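Cellobiose 2-epimerase (Caldibacillus thermoamylovorans, PDB 5ZHB) catalyses the 2-epimerisation of cellobiose, converting the reducing-end glucose unit of the disaccharide into mannose. Local coordinates at residues A[85-90]-A[138-143]; A[122-127]-A[131-136]; A[184-189]-A[213-218]. One frame throughout, in Å; residues are numbered along the deposited sequence.

Contact 1: A[85-90]-A[138-143]; sequences YVFDHQ and KQLYKL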
loop_
_atom_site.group_PDB
_atom_site.type_symbol
_atom_site.label_atom_id
_atom_site.label_comp_id
_atom_site.label_asym_id
_atom_site.label_seq_id
_atom_site.Cartn_x
_atom_site.Cartn_y
_atom_site.Cartn_z
ATOM N N TYR A 85 -10.063 5.319 -18.550
ATOM C CA TYR A 85 -11.110 4.371 -18.199
ATOM C C TYR A 85 -11.435 4.323 -16.696
ATOM O O TYR A 85 -12.597 4.144 -16.342
ATOM C CB TYR A 85 -10.682 3.009 -18.743
ATOM C CG TYR A 85 -10.602 3.020 -20.267
ATOM C CD1 TYR A 85 -11.757 3.041 -21.053
ATOM C CD2 TYR A 85 -9.374 3.063 -20.914
ATOM C CE1 TYR A 85 -11.679 3.103 -22.434
ATOM C CE2 TYR A 85 -9.283 3.098 -22.298
ATOM C CZ TYR A 85 -10.441 3.136 -23.057
ATOM O OH TYR A 85 -10.300 3.188 -24.422
ATOM N N VAL A 86 -10.430 4.370 -15.798
ATOM C CA VAL A 86 -10.707 4.116 -14.385
ATOM C C VAL A 86 -11.353 5.355 -13.768
ATOM O O VAL A 86 -12.219 5.224 -12.903
ATOM C CB VAL A 86 -9.476 3.661 -13.580
ATOM C CG1 VAL A 86 -9.779 3.532 -12.076
ATOM C CG2 VAL A 86 -8.879 2.386 -14.140
ATOM N N PHE A 87 -10.937 6.553 -14.209
ATOM C CA PHE A 87 -11.540 7.811 -13.800
ATOM C C PHE A 87 -12.931 7.893 -14.415
ATOM O O PHE A 87 -13.108 7.593 -15.591
ATOM C CB PHE A 87 -10.670 9.025 -14.175
ATOM C CG PHE A 87 -11.082 10.339 -13.511
ATOM C CD1 PHE A 87 -12.075 11.147 -14.084
ATOM C CD2 PHE A 87 -10.520 10.764 -12.301
ATOM C CE1 PHE A 87 -12.470 12.340 -13.478
ATOM C CE2 PHE A 87 -10.924 11.960 -11.689
ATOM C CZ PHE A 87 -11.899 12.734 -12.269
ATOM N N ASP A 88 -13.915 8.274 -13.596
ATOM C CA ASP A 88 -15.291 8.436 -14.047
ATOM C C ASP A 88 -15.452 9.890 -14.506
ATOM O O ASP A 88 -15.550 10.784 -13.672
ATOM C CB ASP A 88 -16.223 8.145 -12.889
ATOM C CG ASP A 88 -17.700 8.446 -13.123
ATOM O OD1 ASP A 88 -18.068 8.965 -14.236
ATOM O OD2 ASP A 88 -18.478 8.106 -12.213
ATOM N N HIS A 89 -15.416 10.158 -15.812
ATOM C CA HIS A 89 -15.413 11.552 -16.249
ATOM C C HIS A 89 -16.753 12.252 -16.028
ATOM O O HIS A 89 -16.789 13.483 -16.049
ATOM C CB HIS A 89 -14.906 11.717 -17.676
ATOM C CG HIS A 89 -13.482 11.337 -17.795
ATOM N ND1 HIS A 89 -12.425 12.182 -17.541
ATOM C CD2 HIS A 89 -12.962 10.132 -18.108
ATOM C CE1 HIS A 89 -11.303 11.508 -17.734
ATOM N NE2 HIS A 89 -11.612 10.266 -18.085
ATOM N N GLN A 90 -17.823 11.492 -15.777
ATOM C CA GLN A 90 -19.114 12.086 -15.465
ATOM C C GLN A 90 -19.253 12.436 -13.975
ATOM O O GLN A 90 -19.466 13.600 -13.641
ATOM C CB GLN A 90 -20.233 11.188 -15.997
ATOM C CG GLN A 90 -21.597 11.841 -15.804
ATOM C CD GLN A 90 -22.742 11.180 -16.545
ATOM O OE1 GLN A 90 -22.626 10.080 -17.088
ATOM N NE2 GLN A 90 -23.886 11.848 -16.530
ATOM N N LYS A 138 -5.093 16.681 -7.432
ATOM C CA LYS A 138 -5.794 17.699 -6.669
ATOM C C LYS A 138 -7.303 17.487 -6.700
ATOM O O LYS A 138 -7.942 17.692 -5.679
ATOM C CB LYS A 138 -5.402 19.108 -7.122
ATOM C CG LYS A 138 -3.928 19.442 -6.911
ATOM C CD LYS A 138 -3.596 20.912 -7.122
ATOM C CE LYS A 138 -2.139 21.190 -7.279
ATOM N NZ LYS A 138 -1.917 22.603 -7.587
ATOM N N GLN A 139 -7.890 17.102 -7.843
ATOM C CA GLN A 139 -9.319 16.801 -7.856
ATOM C C GLN A 139 -9.679 15.687 -6.860
ATOM O O GLN A 139 -10.693 15.762 -6.172
ATOM C CB GLN A 139 -9.868 16.361 -9.212
ATOM C CG GLN A 139 -9.878 17.459 -10.269
ATOM C CD GLN A 139 -10.452 16.970 -11.583
ATOM O OE1 GLN A 139 -11.518 16.338 -11.607
ATOM N NE2 GLN A 139 -9.727 17.228 -12.667
ATOM N N LEU A 140 -8.898 14.603 -6.835
ATOM C CA LEU A 140 -9.193 13.497 -5.936
ATOM C C LEU A 140 -9.035 13.943 -4.483
ATOM O O LEU A 140 -9.856 13.583 -3.664
ATOM C CB LEU A 140 -8.293 12.303 -6.262
ATOM C CG LEU A 140 -8.412 11.752 -7.685
ATOM C CD1 LEU A 140 -7.454 10.597 -7.960
ATOM C CD2 LEU A 140 -9.845 11.318 -7.921
ATOM N N TYR A 141 -7.973 14.705 -4.182
ATOM C CA TYR A 141 -7.762 15.300 -2.863
ATOM C C TYR A 141 -9.018 16.068 -2.438
ATOM O O TYR A 141 -9.515 15.922 -1.325
ATOM C CB TYR A 141 -6.487 16.160 -2.914
ATOM C CG TYR A 141 -6.266 17.103 -1.737
ATOM C CD1 TYR A 141 -6.086 16.612 -0.446
ATOM C CD2 TYR A 141 -6.273 18.489 -1.902
ATOM C CE1 TYR A 141 -5.930 17.462 0.635
ATOM C CE2 TYR A 141 -6.099 19.354 -0.828
ATOM C CZ TYR A 141 -5.905 18.837 0.440
ATOM O OH TYR A 141 -5.758 19.659 1.519
ATOM N N LYS A 142 -9.573 16.852 -3.363
ATOM C CA LYS A 142 -10.732 17.681 -3.069
ATOM C C LYS A 142 -11.927 16.803 -2.690
ATOM O O LYS A 142 -12.649 17.075 -1.727
ATOM C CB LYS A 142 -10.889 18.596 -4.291
ATOM C CG LYS A 142 -11.570 19.938 -4.036
ATOM C CD LYS A 142 -13.055 20.005 -4.369
ATOM C CE LYS A 142 -13.810 20.994 -3.515
ATOM N NZ LYS A 142 -13.136 22.293 -3.363
ATOM N N LEU A 143 -12.124 15.710 -3.442
ATOM C CA LEU A 143 -13.191 14.780 -3.142
ATOM C C LEU A 143 -13.025 14.213 -1.739
ATOM O O LEU A 143 -13.985 14.129 -0.996
ATOM C CB LEU A 143 -13.221 13.679 -4.207
ATOM C CG LEU A 143 -13.759 14.118 -5.573
ATOM C CD1 LEU A 143 -13.524 13.083 -6.645
ATOM C CD2 LEU A 143 -15.246 14.421 -5.438
#
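Phe87 and Leu140 form the apolar part of this contact, with Phe87 CE2 4.0 Å from the Leu140 CD2 methyl. Their backbones stay well apart, since even the nearest pair of CA atoms, those of Phe87 and Leu140, is separated by 10.0 Å. The gap is bridged by side-chain length: Phe87 places CG opposite its backbone N (chi1 -167°), which sends the ring across to helix 138-143. The methyl meets the ring obliquely, and the two side chains run past each other in opposite directions. Leu140 also packs on Gln114, Val118 and Leu121 of helix 111-128, while the Phe87 ring meets that of Tyr136.

The second element is an oblique approach of the Gln139 amide oxygen to the ring. Gln139 reaches out with an extended chain and brings OE1 to 3.7 Å from Phe87 CZ; the amide and ring planes stand 82° apart. This is van der Waals contact, without a hydrogen bond across the segments. The amide is steadied within its own helix, where NE2 bonds to Asp135 OD2.

A further set of polar bonds, none of them across the segments, organises the loop. Asp88 OD1 accepts from Gln90 N at 3.0 Å, from above the carboxylate plane and with a bent N-H...O angle of 131°, and it also bonds to Tyr91 N. Asp88 OD2 pairs with Lys109 and Arg162, both outside the two segments, in salt bridges. Phe87 CD1 sits over one face of the His89 ring, whose NE2 bonds to Thr83 O.

With Phe87 the first residue to leave the helical conformation, the evidence describes a helix exit followed by an Asx turn, with the Phe87 ring packed on helix 131-145 in the (alpha/alpha)6 barrel of the GlcNAc 2-epimerase family.

Contact 2: A[122-127]-A[131-136]; sequences TEYYRV and QEALDY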
loop_
_atom_site.group_PDB
_atom_site.type_symbol
_atom_site.label_atom_id
_atom_site.label_comp_id
_atom_site.label_asym_id
_atom_site.label_seq_id
_atom_site.Cartn_x
_atom_site.Cartn_y
_atom_site.Cartn_z
ATOM N N THR A 122 0.660 11.595 -8.089
ATOM C CA THR A 122 1.734 12.444 -7.599
ATOM C C THR A 122 3.082 11.820 -7.936
ATOM O O THR A 122 3.969 12.533 -8.386
ATOM C CB THR A 122 1.555 12.786 -6.117
ATOM O OG1 THR A 122 1.495 11.619 -5.298
ATOM C CG2 THR A 122 0.293 13.597 -5.897
ATOM N N GLU A 123 3.221 10.490 -7.827
ATOM C CA GLU A 123 4.478 9.849 -8.166
ATOM C C GLU A 123 4.786 10.025 -9.660
ATOM O O GLU A 123 5.927 10.290 -10.053
ATOM C CB GLU A 123 4.447 8.370 -7.803
ATOM C CG GLU A 123 5.812 7.688 -7.820
ATOM C CD GLU A 123 6.774 8.185 -6.740
ATOM O OE1 GLU A 123 6.386 8.876 -5.771
ATOM O OE2 GLU A 123 7.960 7.873 -6.926
ATOM N N TYR A 124 3.763 9.891 -10.506
ATOM C CA TYR A 124 3.948 10.065 -11.933
ATOM C C TYR A 124 4.348 11.515 -12.198
ATOM O O TYR A 124 5.216 11.788 -13.025
ATOM C CB TYR A 124 2.655 9.652 -12.638
ATOM C CG TYR A 124 2.730 9.731 -14.156
ATOM C CD1 TYR A 124 3.478 8.823 -14.872
ATOM C CD2 TYR A 124 1.965 10.657 -14.862
ATOM C CE1 TYR A 124 3.505 8.858 -16.256
ATOM C CE2 TYR A 124 1.999 10.713 -16.241
ATOM C CZ TYR A 124 2.777 9.816 -16.938
ATOM O OH TYR A 124 2.823 9.821 -18.314
ATOM N N TYR A 125 3.749 12.440 -11.443
ATOM C CA TYR A 125 4.087 13.842 -11.610
ATOM C C TYR A 125 5.561 14.058 -11.258
ATOM O O TYR A 125 6.260 14.802 -11.932
ATOM C CB TYR A 125 3.141 14.704 -10.785
ATOM C CG TYR A 125 3.437 16.188 -10.938
ATOM C CD1 TYR A 125 2.986 16.901 -12.046
ATOM C CD2 TYR A 125 4.218 16.851 -10.001
ATOM C CE1 TYR A 125 3.258 18.258 -12.183
ATOM C CE2 TYR A 125 4.515 18.195 -10.140
ATOM C CZ TYR A 125 4.019 18.903 -11.220
ATOM O OH TYR A 125 4.308 20.232 -11.294
ATOM N N ARG A 126 6.061 13.365 -10.229
ATOM C CA ARG A 126 7.452 13.536 -9.832
ATOM C C ARG A 126 8.385 13.295 -11.019
ATOM O O ARG A 126 9.410 13.958 -11.123
ATOM C CB ARG A 126 7.856 12.653 -8.641
ATOM C CG ARG A 126 7.089 13.047 -7.389
ATOM C CD ARG A 126 7.308 12.137 -6.206
ATOM N NE ARG A 126 8.671 12.262 -5.687
ATOM C CZ ARG A 126 9.227 11.447 -4.811
ATOM N NH1 ARG A 126 8.581 10.383 -4.365
ATOM N NH2 ARG A 126 10.464 11.674 -4.411
ATOM N N VAL A 127 8.065 12.340 -11.888
ATOM C CA VAL A 127 8.983 11.971 -12.955
ATOM C C VAL A 127 8.589 12.565 -14.311
ATOM O O VAL A 127 9.331 12.336 -15.261
ATOM C CB VAL A 127 9.175 10.445 -13.074
ATOM C CG1 VAL A 127 9.707 9.863 -11.767
ATOM C CG2 VAL A 127 7.916 9.697 -13.512
ATOM N N GLN A 131 1.224 18.300 -15.931
ATOM C CA GLN A 131 0.329 19.173 -15.188
ATOM C C GLN A 131 -1.065 18.559 -15.038
ATOM O O GLN A 131 -1.740 18.802 -14.038
ATOM C CB GLN A 131 0.223 20.533 -15.874
ATOM C CG GLN A 131 -0.476 21.588 -15.024
ATOM C CD GLN A 131 0.218 21.845 -13.704
ATOM O OE1 GLN A 131 1.443 22.013 -13.635
ATOM N NE2 GLN A 131 -0.565 21.858 -12.634
ATOM N N GLU A 132 -1.494 17.788 -16.045
ATOM C CA GLU A 132 -2.782 17.117 -16.009
ATOM C C GLU A 132 -2.816 16.125 -14.833
ATOM O O GLU A 132 -3.771 16.091 -14.047
ATOM C CB GLU A 132 -2.925 16.470 -17.382
ATOM C CG GLU A 132 -4.272 15.795 -17.596
ATOM C CD GLU A 132 -4.307 14.934 -18.847
ATOM O OE1 GLU A 132 -3.755 13.785 -18.876
ATOM O OE2 GLU A 132 -4.892 15.485 -19.811
ATOM N N ALA A 133 -1.730 15.359 -14.695
ATOM C CA ALA A 133 -1.607 14.358 -13.640
ATOM C C ALA A 133 -1.759 15.024 -12.275
ATOM O O ALA A 133 -2.484 14.517 -11.423
ATOM C CB ALA A 133 -0.282 13.622 -13.769
ATOM N N LEU A 134 -1.109 16.186 -12.081
ATOM C CA LEU A 134 -1.166 16.875 -10.800
ATOM C C LEU A 134 -2.572 17.422 -10.537
ATOM O O LEU A 134 -3.045 17.352 -9.399
ATOM C CB LEU A 134 -0.106 17.976 -10.699
ATOM C CG LEU A 134 -0.173 18.845 -9.436
ATOM C CD1 LEU A 134 -0.052 17.987 -8.178
ATOM C CD2 LEU A 134 0.881 19.954 -9.412
ATOM N N ASP A 135 -3.227 17.971 -11.576
ATOM C CA ASP A 135 -4.603 18.460 -11.481
ATOM C C ASP A 135 -5.550 17.323 -11.090
ATOM O O ASP A 135 -6.498 17.495 -10.333
ATOM C CB ASP A 135 -5.079 19.018 -12.816
ATOM C CG ASP A 135 -6.520 19.518 -12.856
ATOM O OD1 ASP A 135 -6.847 20.447 -12.084
ATOM O OD2 ASP A 135 -7.324 18.964 -13.649
ATOM N N TYR A 136 -5.341 16.161 -11.692
ATOM C CA TYR A 136 -6.151 14.994 -11.368
ATOM C C TYR A 136 -5.980 14.676 -9.887
ATOM O O TYR A 136 -6.967 14.452 -9.192
ATOM C CB TYR A 136 -5.756 13.858 -12.307
ATOM C CG TYR A 136 -6.519 13.791 -13.622
ATOM C CD1 TYR A 136 -7.909 13.828 -13.655
ATOM C CD2 TYR A 136 -5.849 13.639 -14.832
ATOM C CE1 TYR A 136 -8.601 13.742 -14.857
ATOM C CE2 TYR A 136 -6.529 13.537 -16.040
ATOM C CZ TYR A 136 -7.910 13.580 -16.053
ATOM O OH TYR A 136 -8.602 13.448 -17.228
#
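Glu123 OE1 is gripped by Arg126 NH1, at 3.0 Å in a salt bridge, and by Asn195 ND2, while the neighbouring Tyr124 and Tyr125 turn to meet Ala133 and Leu134 of the next helix. The two segments belong to an antiparallel helical hairpin, the building element of the (alpha/alpha)6 barrel: their axes approach to 8.5 Å with 156° between directions. Close backbones accompany the small Ala133, whose CA is 6.1 Å from Tyr125 CA.

Ala133 CB meets the edge of the Tyr124 ring, in its plane, 3.9 Å from Tyr124 CD2. That tyrosine also stacks on Tyr79, and its OH bonds to Asn76, so the ring is anchored toward helix 69-86.

Tyr125 provides the main overlap. A chi1 of -179° turns the ring away from its own backbone N and out alongside helix 131-136, where it presents a face to Leu134. No hydrogen bond spans the segments; instead a CH-pi contact places Leu134 CB 3.9 Å from the Tyr125 ring centroid and 26° off the normal. The overlap is shifted toward the rim, with Leu134 CB 3.5 Å from Tyr125 CD1, and further along the same ring Leu134 CD2 lies 3.8 Å from Tyr125 CZ.

Contact 3: A[184-189]-A[213-218]; sequences NTHLHV and IDLFYE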
loop_
_atom_site.group_PDB
_atom_site.type_symbol
_atom_site.label_atom_id
_atom_site.label_comp_id
_atom_site.label_asym_id
_atom_site.label_seq_id
_atom_site.Cartn_x
_atom_site.Cartn_y
_atom_site.Cartn_z
ATOM N N ASN A 184 -7.133 1.192 7.987
ATOM C CA ASN A 184 -6.566 0.979 6.652
ATOM C C ASN A 184 -6.767 2.207 5.769
ATOM O O ASN A 184 -5.834 2.646 5.095
ATOM C CB ASN A 184 -7.110 -0.288 6.009
ATOM C CG ASN A 184 -6.360 -0.628 4.740
ATOM O OD1 ASN A 184 -5.172 -0.952 4.793
ATOM N ND2 ASN A 184 -7.031 -0.485 3.604
ATOM N N THR A 185 -8.005 2.747 5.722
ATOM C CA THR A 185 -8.284 3.904 4.871
ATOM C C THR A 185 -7.462 5.113 5.311
ATOM O O THR A 185 -6.866 5.782 4.484
ATOM C CB THR A 185 -9.783 4.223 4.870
ATOM O OG1 THR A 185 -10.441 3.118 4.262
ATOM C CG2 THR A 185 -10.101 5.474 4.070
ATOM N N HIS A 186 -7.375 5.351 6.634
ATOM C CA HIS A 186 -6.599 6.454 7.173
ATOM C C HIS A 186 -5.120 6.319 6.812
ATOM O O HIS A 186 -4.460 7.313 6.490
ATOM C CB HIS A 186 -6.888 6.560 8.681
ATOM C CG HIS A 186 -8.253 7.142 8.915
ATOM N ND1 HIS A 186 -9.400 6.379 8.870
ATOM C CD2 HIS A 186 -8.653 8.427 9.151
ATOM C CE1 HIS A 186 -10.459 7.179 9.071
ATOM N NE2 HIS A 186 -10.035 8.430 9.247
ATOM N N LEU A 187 -4.599 5.083 6.823
ATOM C CA LEU A 187 -3.176 4.893 6.532
ATOM C C LEU A 187 -2.871 5.351 5.108
ATOM O O LEU A 187 -1.887 6.077 4.862
ATOM C CB LEU A 187 -2.788 3.427 6.767
ATOM C CG LEU A 187 -1.331 3.038 6.465
ATOM C CD1 LEU A 187 -0.372 3.899 7.237
ATOM C CD2 LEU A 187 -1.062 1.583 6.747
ATOM N N HIS A 188 -3.692 4.870 4.151
ATOM C CA HIS A 188 -3.440 5.144 2.734
ATOM C C HIS A 188 -3.796 6.585 2.370
ATOM O O HIS A 188 -3.193 7.136 1.452
ATOM C CB HIS A 188 -3.983 4.018 1.846
ATOM C CG HIS A 188 -3.259 2.758 2.158
ATOM N ND1 HIS A 188 -1.938 2.564 1.796
ATOM C CD2 HIS A 188 -3.582 1.708 2.913
ATOM C CE1 HIS A 188 -1.542 1.388 2.272
ATOM N NE2 HIS A 188 -2.500 0.869 2.957
ATOM N N VAL A 189 -4.713 7.228 3.101
ATOM C CA VAL A 189 -4.879 8.655 2.918
ATOM C C VAL A 189 -3.583 9.358 3.336
ATOM O O VAL A 189 -3.085 10.216 2.620
ATOM C CB VAL A 189 -6.115 9.218 3.637
ATOM C CG1 VAL A 189 -6.153 10.747 3.593
ATOM C CG2 VAL A 189 -7.383 8.627 3.039
ATOM N N ILE A 213 -1.803 12.247 11.522
ATOM C CA ILE A 213 -0.784 11.733 12.430
ATOM C C ILE A 213 -1.327 11.687 13.847
ATOM O O ILE A 213 -1.184 10.697 14.568
ATOM C CB ILE A 213 0.518 12.539 12.312
ATOM C CG1 ILE A 213 1.165 12.289 10.976
ATOM C CG2 ILE A 213 1.473 12.185 13.474
ATOM C CD1 ILE A 213 2.130 13.372 10.542
ATOM N N ASP A 214 -2.047 12.738 14.227
ATOM C CA ASP A 214 -2.601 12.830 15.572
ATOM C C ASP A 214 -3.709 11.804 15.787
ATOM O O ASP A 214 -3.763 11.159 16.841
ATOM C CB ASP A 214 -2.966 14.272 15.874
ATOM C CG ASP A 214 -3.059 14.528 17.367
ATOM O OD1 ASP A 214 -2.014 14.380 18.046
ATOM O OD2 ASP A 214 -4.186 14.709 17.837
ATOM N N LEU A 215 -4.548 11.578 14.752
ATOM C CA LEU A 215 -5.519 10.502 14.810
ATOM C C LEU A 215 -4.819 9.154 15.013
ATOM O O LEU A 215 -5.280 8.319 15.790
ATOM C CB LEU A 215 -6.375 10.497 13.543
ATOM C CG LEU A 215 -7.412 11.614 13.369
ATOM C CD1 LEU A 215 -7.961 11.594 11.962
ATOM C CD2 LEU A 215 -8.526 11.435 14.347
ATOM N N PHE A 216 -3.736 8.907 14.278
ATOM C CA PHE A 216 -2.990 7.673 14.496
ATOM C C PHE A 216 -2.515 7.593 15.947
ATOM O O PHE A 216 -2.718 6.565 16.601
ATOM C CB PHE A 216 -1.807 7.497 13.543
ATOM C CG PHE A 216 -2.231 6.699 12.316
ATOM C CD1 PHE A 216 -2.299 5.309 12.370
ATOM C CD2 PHE A 216 -2.665 7.351 11.174
ATOM C CE1 PHE A 216 -2.732 4.583 11.272
ATOM C CE2 PHE A 216 -3.092 6.621 10.075
ATOM C CZ PHE A 216 -3.141 5.246 10.131
ATOM N N TYR A 217 -1.916 8.677 16.418
ATOM C CA TYR A 217 -1.310 8.687 17.753
ATOM C C TYR A 217 -2.375 8.490 18.841
ATOM O O TYR A 217 -2.259 7.561 19.645
ATOM C CB TYR A 217 -0.488 9.949 17.999
ATOM C CG TYR A 217 0.088 9.911 19.411
ATOM C CD1 TYR A 217 1.210 9.136 19.708
ATOM C CD2 TYR A 217 -0.527 10.597 20.455
ATOM C CE1 TYR A 217 1.712 9.054 21.001
ATOM C CE2 TYR A 217 -0.026 10.532 21.746
ATOM C CZ TYR A 217 1.097 9.771 22.015
ATOM O OH TYR A 217 1.592 9.716 23.275
ATOM N N GLU A 218 -3.446 9.299 18.798
ATOM C CA GLU A 218 -4.496 9.325 19.815
ATOM C C GLU A 218 -5.529 8.210 19.696
ATOM O O GLU A 218 -5.936 7.646 20.710
ATOM C CB GLU A 218 -5.336 10.599 19.742
ATOM C CG GLU A 218 -4.633 11.852 20.242
ATOM C CD GLU A 218 -5.626 12.974 20.544
ATOM O OE1 GLU A 218 -6.881 12.804 20.415
ATOM O OE2 GLU A 218 -5.092 14.049 20.885
#
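Phe216 drives the edge of its ring against the backbone of helix 184-189 at the His186-Leu187 peptide. Phe216 CZ lies 3.6 Å from Leu187 CA, and Phe216 CE2 is 3.9 Å from His186 C. Both His186 O and Leu187 N fall near the ring plane, which confirms an edge-on approach. The neighbouring CB atoms complete the seat: Leu187 CB is 3.8 Å from Phe216 CZ, and His186 CB is 4.0 Å from Phe216 CE2. A chi1 of -93°, away from the staggered value, swings the end of the phenylalanine nearer to the facing helix than its first bond would suggest.

The ring's length spans much of the spacing between the helices. The segment axes come no closer than 10.8 Å, with 143° between their directions, so the helices are antiparallel but splayed. A thinner contact lies beside the ring, where Leu215 CD1 lies 4.3 Å from His186 CD2, oblique to the imidazole.

The two helices are consecutive members of the (alpha/alpha)6 barrel. Helix 183-199 also packs on helices 111-128 and 245-262, and helix 203-220 on 267-283, as expected for an inner and an outer layer.

No hydrogen bond or salt bridge crosses between the segments. His186 uses its polar atoms elsewhere, ND1 with Thr182 O and NE2 with Tyr156 N, which probably fixes the ring's rotation. The chemistry therefore implies an interface joined by dispersion and shape, with the buried His186 linked by hydrogen bonds to Thr182, just before its helix, and to Tyr156 of strand 155-160.

From the N terminus, contact 1 opens at the end of helix 69-86 and closes on helix 131-145, bringing the residues between 90 and 138 into one loop. Contact 2 is nested inside that loop and closes the short turn from helix 111-128 to helix 131-145. The two share helix 131-145 and touch: His89 CE1 lies 3.4 Å from Tyr136 OH, in packing contact. Contact 3 follows in series, its centre about 22 Å from that of contact 1 and 24 Å from that of contact 2. Contacts 2 and 3 each pair consecutive antiparallel helices, whereas contact 1 ties the end of helix 69-86 to helix 131-145, past the intervening helix 111-128.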